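Local coordinates for protein tryptophan halogenase (Shewanella frigidimarina, PDB 2PYX) that probably acts as a flavin-dependent monooxygenase of the tryptophan halogenase family, binding FAD to halogenate tryptophan or a related substrate, at residues R396-L410 with Y455-L469. Residues are numbered along the deposited sequence; the frame is centred on the assembly and turned at random.
Sequences RYQQHWQQIIDFLKL and YKEALFPAASFQYVL
Gln403 reads the backbone of Phe460 with both ends of its amide, an example of a side-chain amide satisfying both N-H and C=O of one loop residue, much as a neighbouring antiparallel strand would. Gln403 OE1 accepts from Phe460 N at 2.9 Å, the straighter of the two bonds; Gln403 NE2, from a tilted amide, reaches a lone pair of Phe460 O at 2.8 Å. With CG anti to the backbone N (chi1 -165°) and the chain extended beyond it, the amide reaches straight out to the loop. Replacing Gln403 with an alanine is likely to leave Phe460 N and O without these partners and a gap beside the Phe465 ring. OE1 also accepts from a water that bonds His400 ND1, Tyr455 OH and Leu459 N, tying the polar groups together.

Farther along, Phe407 meets two rings differently: Phe407 CD2 lies over the Phe460 ring, 3.6 Å from Phe460 CE1, in an oblique pair, and the edge of Phe407 meets the face of Phe465, planes at 54°. Val468 CG2 closes on Phe407 CZ at 3.6 Å. Toward the other end, Gln399 CB lies over the Tyr455 ring, and Arg396 NH1 makes a long salt bridge of 3.5 Å to Glu457 OE1.

The Phe407 side chain comes within about 4 Å of that of Glu361, predicted to bind tryptophan, consistent with this side of the cluster lying near the substrate site. The helical segments 396-410 and 462-469 run nearly parallel, at 19°. Ile404 packs on Leu367 of helix 363-377, Leu410 on Leu440 of helix 434-443 and Leu408 on Leu251 of helix 248-251, while Ser464 OG bonds His111 of strand 108-112.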
loop_
_atom_site.group_PDB
_atom_site.type_symbol
_atom_site.label_atom_id
_atom_site.label_comp_id
_atom_site.label_asym_id
_atom_site.label_seq_id
_atom_site.Cartn_x
_atom_site.Cartn_y
_atom_site.Cartn_z
ATOM N N ARG A 396 -0.747 -17.005 5.990
ATOM C CA ARG A 396 -1.454 -15.718 5.871
ATOM C C ARG A 396 -0.810 -14.858 4.795
ATOM O O ARG A 396 -1.521 -14.211 4.004
ATOM C CB ARG A 396 -1.492 -14.932 7.202
ATOM C CG ARG A 396 -2.290 -13.653 7.169
ATOM C CD ARG A 396 -3.780 -13.812 6.891
ATOM N NE ARG A 396 -4.456 -14.639 7.905
ATOM C CZ ARG A 396 -4.706 -14.274 9.160
ATOM N NH1 ARG A 396 -4.362 -13.108 9.625
ATOM N NH2 ARG A 396 -5.323 -15.117 9.972
ATOM N N TYR A 397 0.514 -14.860 4.749
ATOM C CA TYR A 397 1.269 -14.152 3.694
ATOM C C TYR A 397 0.859 -14.606 2.304
ATOM O O TYR A 397 0.607 -13.769 1.396
ATOM C CB TYR A 397 2.743 -14.376 3.941
ATOM C CG TYR A 397 3.670 -14.156 2.799
ATOM C CD1 TYR A 397 4.245 -12.913 2.579
ATOM C CD2 TYR A 397 4.027 -15.190 1.959
ATOM C CE1 TYR A 397 5.158 -12.704 1.511
ATOM C CE2 TYR A 397 4.921 -14.999 0.913
ATOM C CZ TYR A 397 5.458 -13.740 0.668
ATOM O OH TYR A 397 6.384 -13.518 -0.356
ATOM N N GLN A 398 0.729 -15.926 2.147
ATOM C CA GLN A 398 0.298 -16.510 0.865
ATOM C C GLN A 398 -1.145 -16.084 0.521
ATOM O O GLN A 398 -1.477 -15.759 -0.651
ATOM C CB GLN A 398 0.454 -18.020 0.938
ATOM C CG GLN A 398 1.909 -18.426 0.922
ATOM C CD GLN A 398 2.189 -19.792 1.523
ATOM O OE1 GLN A 398 1.255 -20.510 1.936
ATOM N NE2 GLN A 398 3.490 -20.152 1.586
ATOM N N GLN A 399 -2.027 -16.063 1.517
ATOM C CA GLN A 399 -3.403 -15.564 1.334
ATOM C C GLN A 399 -3.355 -14.092 0.863
ATOM O O GLN A 399 -4.047 -13.684 -0.064
ATOM C CB GLN A 399 -4.212 -15.631 2.632
ATOM C CG GLN A 399 -4.529 -17.036 3.153
ATOM C CD GLN A 399 -5.622 -17.783 2.387
ATOM O OE1 GLN A 399 -6.174 -17.302 1.392
ATOM N NE2 GLN A 399 -5.950 -18.977 2.885
ATOM N N HIS A 400 -2.561 -13.280 1.537
ATOM C CA HIS A 400 -2.428 -11.848 1.165
ATOM C C HIS A 400 -1.979 -11.666 -0.256
ATOM O O HIS A 400 -2.572 -10.865 -0.993
ATOM C CB HIS A 400 -1.482 -11.118 2.081
ATOM C CG HIS A 400 -2.034 -10.886 3.456
ATOM N ND1 HIS A 400 -3.381 -10.733 3.716
ATOM C CD2 HIS A 400 -1.392 -10.700 4.637
ATOM C CE1 HIS A 400 -3.539 -10.484 5.014
ATOM N NE2 HIS A 400 -2.350 -10.471 5.594
ATOM N N TRP A 401 -0.953 -12.403 -0.651
ATOM C CA TRP A 401 -0.418 -12.253 -2.033
ATOM C C TRP A 401 -1.420 -12.732 -3.065
ATOM O O TRP A 401 -1.586 -12.114 -4.117
ATOM C CB TRP A 401 0.976 -12.874 -2.172
ATOM C CG TRP A 401 2.034 -11.890 -1.818
ATOM C CD1 TRP A 401 2.772 -11.811 -0.650
ATOM C CD2 TRP A 401 2.459 -10.808 -2.627
ATOM N NE1 TRP A 401 3.646 -10.760 -0.730
ATOM C CE2 TRP A 401 3.491 -10.145 -1.955
ATOM C CE3 TRP A 401 2.100 -10.373 -3.916
ATOM C CZ2 TRP A 401 4.115 -9.026 -2.498
ATOM C CZ3 TRP A 401 2.749 -9.266 -4.445
ATOM C CH2 TRP A 401 3.732 -8.616 -3.731
ATOM N N GLN A 402 -2.125 -13.811 -2.794
ATOM C CA GLN A 402 -3.176 -14.241 -3.738
ATOM C C GLN A 402 -4.222 -13.139 -3.865
ATOM O O GLN A 402 -4.676 -12.855 -4.971
ATOM C CB GLN A 402 -3.804 -15.578 -3.328
ATOM C CG GLN A 402 -5.016 -15.987 -4.186
ATOM C CD GLN A 402 -5.647 -17.342 -3.781
ATOM O OE1 GLN A 402 -5.465 -18.357 -4.453
ATOM N NE2 GLN A 402 -6.404 -17.342 -2.687
ATOM N N GLN A 403 -4.627 -12.539 -2.749
ATOM C CA GLN A 403 -5.621 -11.487 -2.761
ATOM C C GLN A 403 -5.119 -10.271 -3.497
ATOM O O GLN A 403 -5.892 -9.647 -4.251
ATOM C CB GLN A 403 -6.026 -11.086 -1.359
ATOM C CG GLN A 403 -7.286 -10.267 -1.387
ATOM C CD GLN A 403 -7.654 -9.609 -0.094
ATOM O OE1 GLN A 403 -6.843 -8.950 0.556
ATOM N NE2 GLN A 403 -8.966 -9.705 0.241
ATOM N N ILE A 404 -3.852 -9.902 -3.310
ATOM C CA ILE A 404 -3.302 -8.715 -3.981
ATOM C C ILE A 404 -3.327 -8.966 -5.487
ATOM O O ILE A 404 -3.769 -8.135 -6.267
ATOM C CB ILE A 404 -1.868 -8.445 -3.490
ATOM C CG1 ILE A 404 -1.882 -7.863 -2.084
ATOM C CG2 ILE A 404 -1.154 -7.535 -4.468
ATOM C CD1 ILE A 404 -0.595 -7.984 -1.373
ATOM N N ILE A 405 -2.848 -10.122 -5.933
ATOM C CA ILE A 405 -2.772 -10.378 -7.358
ATOM C C ILE A 405 -4.184 -10.355 -7.972
ATOM O O ILE A 405 -4.449 -9.750 -9.031
ATOM C CB ILE A 405 -2.022 -11.664 -7.688
ATOM C CG1 ILE A 405 -0.570 -11.598 -7.203
ATOM C CG2 ILE A 405 -2.074 -11.935 -9.215
ATOM C CD1 ILE A 405 0.199 -10.430 -7.754
ATOM N N ASP A 406 -5.117 -10.995 -7.286
ATOM C CA ASP A 406 -6.463 -11.085 -7.809
ATOM C C ASP A 406 -7.129 -9.708 -7.821
ATOM O O ASP A 406 -7.835 -9.350 -8.770
ATOM C CB ASP A 406 -7.326 -12.032 -6.951
ATOM C CG ASP A 406 -7.002 -13.487 -7.175
ATOM O OD1 ASP A 406 -6.141 -13.835 -8.023
ATOM O OD2 ASP A 406 -7.662 -14.319 -6.463
ATOM N N PHE A 407 -6.934 -8.945 -6.752
ATOM C CA PHE A 407 -7.559 -7.625 -6.652
ATOM C C PHE A 407 -7.006 -6.693 -7.735
ATOM O O PHE A 407 -7.759 -5.979 -8.404
ATOM C CB PHE A 407 -7.395 -7.014 -5.250
ATOM C CG PHE A 407 -8.100 -5.687 -5.088
ATOM C CD1 PHE A 407 -9.422 -5.535 -5.461
ATOM C CD2 PHE A 407 -7.427 -4.588 -4.587
ATOM C CE1 PHE A 407 -10.077 -4.302 -5.302
ATOM C CE2 PHE A 407 -8.074 -3.371 -4.411
ATOM C CZ PHE A 407 -9.393 -3.234 -4.775
ATOM N N LEU A 408 -5.685 -6.677 -7.894
ATOM C CA LEU A 408 -5.087 -5.855 -8.959
ATOM C C LEU A 408 -5.573 -6.297 -10.316
ATOM O O LEU A 408 -6.001 -5.493 -11.124
ATOM C CB LEU A 408 -3.576 -5.907 -8.890
ATOM C CG LEU A 408 -2.942 -4.888 -7.942
ATOM C CD1 LEU A 408 -3.486 -4.914 -6.517
ATOM C CD2 LEU A 408 -1.419 -5.024 -7.954
ATOM N N LYS A 409 -5.546 -7.605 -10.571
ATOM C CA LYS A 409 -5.982 -8.115 -11.881
ATOM C C LYS A 409 -7.432 -7.740 -12.185
ATOM O O LYS A 409 -7.781 -7.454 -13.344
ATOM C CB LYS A 409 -5.801 -9.622 -11.937
ATOM C CG LYS A 409 -6.216 -10.264 -13.269
ATOM C CD LYS A 409 -5.381 -9.697 -14.474
ATOM C CE LYS A 409 -5.716 -10.457 -15.744
ATOM N NZ LYS A 409 -4.681 -10.292 -16.846
ATOM N N LEU A 410 -8.294 -7.754 -11.164
ATOM C CA LEU A 410 -9.698 -7.341 -11.322
ATOM C C LEU A 410 -9.820 -5.995 -12.037
ATOM O O LEU A 410 -10.739 -5.785 -12.801
ATOM C CB LEU A 410 -10.372 -7.226 -9.931
ATOM C CG LEU A 410 -11.870 -6.848 -9.929
ATOM C CD1 LEU A 410 -12.722 -7.864 -10.602
ATOM C CD2 LEU A 410 -12.385 -6.638 -8.483
ATOM N N TYR A 455 -10.612 -16.073 5.863
ATOM C CA TYR A 455 -9.583 -15.922 6.895
ATOM C C TYR A 455 -9.668 -14.547 7.533
ATOM O O TYR A 455 -10.254 -13.589 7.004
ATOM C CB TYR A 455 -8.173 -16.184 6.298
ATOM C CG TYR A 455 -7.865 -15.290 5.111
ATOM C CD1 TYR A 455 -8.188 -15.692 3.832
ATOM C CD2 TYR A 455 -7.243 -14.053 5.269
ATOM C CE1 TYR A 455 -7.945 -14.882 2.737
ATOM C CE2 TYR A 455 -6.991 -13.231 4.163
ATOM C CZ TYR A 455 -7.326 -13.655 2.914
ATOM O OH TYR A 455 -7.114 -12.865 1.821
ATOM N N LYS A 456 -9.070 -14.442 8.713
ATOM C CA LYS A 456 -9.120 -13.232 9.500
ATOM C C LYS A 456 -8.191 -12.165 8.911
ATOM O O LYS A 456 -7.173 -12.462 8.275
ATOM C CB LYS A 456 -8.715 -13.557 10.955
ATOM C CG LYS A 456 -9.773 -14.378 11.657
ATOM C CD LYS A 456 -9.257 -15.272 12.804
ATOM C CE LYS A 456 -8.652 -14.503 13.929
ATOM N NZ LYS A 456 -8.351 -15.424 15.091
ATOM N N GLU A 457 -8.566 -10.909 9.124
ATOM C CA GLU A 457 -7.684 -9.788 8.893
ATOM C C GLU A 457 -7.147 -9.691 7.466
ATOM O O GLU A 457 -5.973 -9.471 7.234
ATOM C CB GLU A 457 -6.536 -9.800 9.877
ATOM C CG GLU A 457 -6.979 -9.617 11.303
ATOM C CD GLU A 457 -5.797 -9.891 12.210
ATOM O OE1 GLU A 457 -5.407 -11.091 12.347
ATOM O OE2 GLU A 457 -5.231 -8.907 12.708
ATOM N N ALA A 458 -8.057 -9.786 6.506
ATOM C CA ALA A 458 -7.656 -9.614 5.132
ATOM C C ALA A 458 -7.095 -8.228 4.875
ATOM O O ALA A 458 -7.491 -7.238 5.492
ATOM C CB ALA A 458 -8.817 -9.851 4.223
ATOM N N LEU A 459 -6.169 -8.127 3.919
ATOM C CA LEU A 459 -5.629 -6.836 3.554
ATOM C C LEU A 459 -6.686 -5.952 2.911
ATOM O O LEU A 459 -6.794 -4.775 3.258
ATOM C CB LEU A 459 -4.484 -7.006 2.553
ATOM C CG LEU A 459 -3.024 -7.059 2.970
ATOM C CD1 LEU A 459 -2.205 -6.803 1.710
ATOM C CD2 LEU A 459 -2.632 -6.075 4.063
ATOM N N PHE A 460 -7.433 -6.511 1.981
ATOM C CA PHE A 460 -8.565 -5.803 1.365
ATOM C C PHE A 460 -9.875 -6.426 1.812
ATOM O O PHE A 460 -10.120 -7.613 1.605
ATOM C CB PHE A 460 -8.501 -5.886 -0.175
ATOM C CG PHE A 460 -7.247 -5.337 -0.773
ATOM C CD1 PHE A 460 -7.062 -3.973 -0.914
ATOM C CD2 PHE A 460 -6.246 -6.189 -1.244
ATOM C CE1 PHE A 460 -5.892 -3.493 -1.482
ATOM C CE2 PHE A 460 -5.102 -5.698 -1.802
ATOM C CZ PHE A 460 -4.911 -4.359 -1.908
ATOM N N PRO A 461 -10.798 -5.599 2.351
ATOM C CA PRO A 461 -12.109 -6.125 2.654
ATOM C C PRO A 461 -12.949 -6.207 1.429
ATOM O O PRO A 461 -12.559 -5.605 0.382
ATOM C CB PRO A 461 -12.700 -5.067 3.597
ATOM C CG PRO A 461 -12.083 -3.855 3.211
ATOM C CD PRO A 461 -10.696 -4.179 2.668
ATOM N N ALA A 462 -14.083 -6.891 1.557
ATOM C CA ALA A 462 -15.040 -7.075 0.477
ATOM C C ALA A 462 -15.377 -5.719 -0.125
ATOM O O ALA A 462 -15.576 -5.638 -1.309
ATOM C CB ALA A 462 -16.306 -7.778 0.945
ATOM N N ALA A 463 -15.472 -4.662 0.687
ATOM C CA ALA A 463 -15.863 -3.350 0.152
ATOM C C ALA A 463 -14.938 -2.905 -0.960
ATOM O O ALA A 463 -15.377 -2.266 -1.899
ATOM C CB ALA A 463 -15.928 -2.293 1.217
ATOM N N SER A 464 -13.666 -3.207 -0.851
ATOM C CA SER A 464 -12.721 -2.801 -1.903
ATOM C C SER A 464 -13.065 -3.437 -3.223
ATOM O O SER A 464 -13.005 -2.795 -4.298
ATOM C CB SER A 464 -11.296 -3.159 -1.516
ATOM O OG SER A 464 -10.847 -2.237 -0.536
ATOM N N PHE A 465 -13.468 -4.695 -3.164
ATOM C CA PHE A 465 -13.885 -5.404 -4.350
ATOM C C PHE A 465 -15.161 -4.804 -4.899
ATOM O O PHE A 465 -15.317 -4.651 -6.117
ATOM C CB PHE A 465 -14.028 -6.892 -4.070
ATOM C CG PHE A 465 -12.715 -7.580 -3.859
ATOM C CD1 PHE A 465 -12.091 -7.537 -2.626
ATOM C CD2 PHE A 465 -12.069 -8.210 -4.914
ATOM C CE1 PHE A 465 -10.856 -8.153 -2.441
ATOM C CE2 PHE A 465 -10.844 -8.814 -4.742
ATOM C CZ PHE A 465 -10.238 -8.789 -3.493
ATOM N N GLN A 466 -16.097 -4.437 -4.036
ATOM C CA GLN A 466 -17.318 -3.776 -4.493
ATOM C C GLN A 466 -17.020 -2.446 -5.168
ATOM O O GLN A 466 -17.574 -2.127 -6.220
ATOM C CB GLN A 466 -18.250 -3.533 -3.298
ATOM C CG GLN A 466 -18.707 -4.827 -2.617
ATOM C CD GLN A 466 -19.456 -4.592 -1.316
ATOM O OE1 GLN A 466 -19.403 -3.490 -0.738
ATOM N NE2 GLN A 466 -20.198 -5.620 -0.871
ATOM N N TYR A 467 -16.141 -1.660 -4.569
ATOM C CA TYR A 467 -15.856 -0.332 -5.122
ATOM C C TYR A 467 -15.264 -0.438 -6.524
ATOM O O TYR A 467 -15.588 0.358 -7.398
ATOM C CB TYR A 467 -14.892 0.443 -4.252
ATOM C CG TYR A 467 -15.482 1.044 -3.028
ATOM C CD1 TYR A 467 -16.573 1.929 -3.107
ATOM C CD2 TYR A 467 -14.914 0.822 -1.789
ATOM C CE1 TYR A 467 -17.088 2.543 -1.931
ATOM C CE2 TYR A 467 -15.430 1.470 -0.612
ATOM C CZ TYR A 467 -16.521 2.304 -0.709
ATOM O OH TYR A 467 -17.001 2.934 0.445
ATOM N N VAL A 468 -14.350 -1.388 -6.732
ATOM C CA VAL A 468 -13.750 -1.569 -8.050
ATOM C C VAL A 468 -14.753 -2.192 -9.014
ATOM O O VAL A 468 -14.954 -1.682 -10.130
ATOM C CB VAL A 468 -12.427 -2.366 -7.977
ATOM C CG1 VAL A 468 -11.915 -2.711 -9.398
ATOM C CG2 VAL A 468 -11.377 -1.548 -7.241
ATOM N N LEU A 469 -15.386 -3.293 -8.625
ATOM C CA LEU A 469 -16.298 -3.995 -9.516
ATOM C C LEU A 469 -17.377 -3.050 -10.040
ATOM O O LEU A 469 -17.649 -2.997 -11.236
ATOM C CB LEU A 469 -16.925 -5.182 -8.782
ATOM C CG LEU A 469 -17.651 -6.241 -9.587
ATOM C CD1 LEU A 469 -16.716 -7.011 -10.495
ATOM C CD2 LEU A 469 -18.348 -7.239 -8.685
HETATM O O HOH W 1 -3.659 -10.558 8.317
HETATM O O HOH W 2 -5.739 -10.666 2.424
#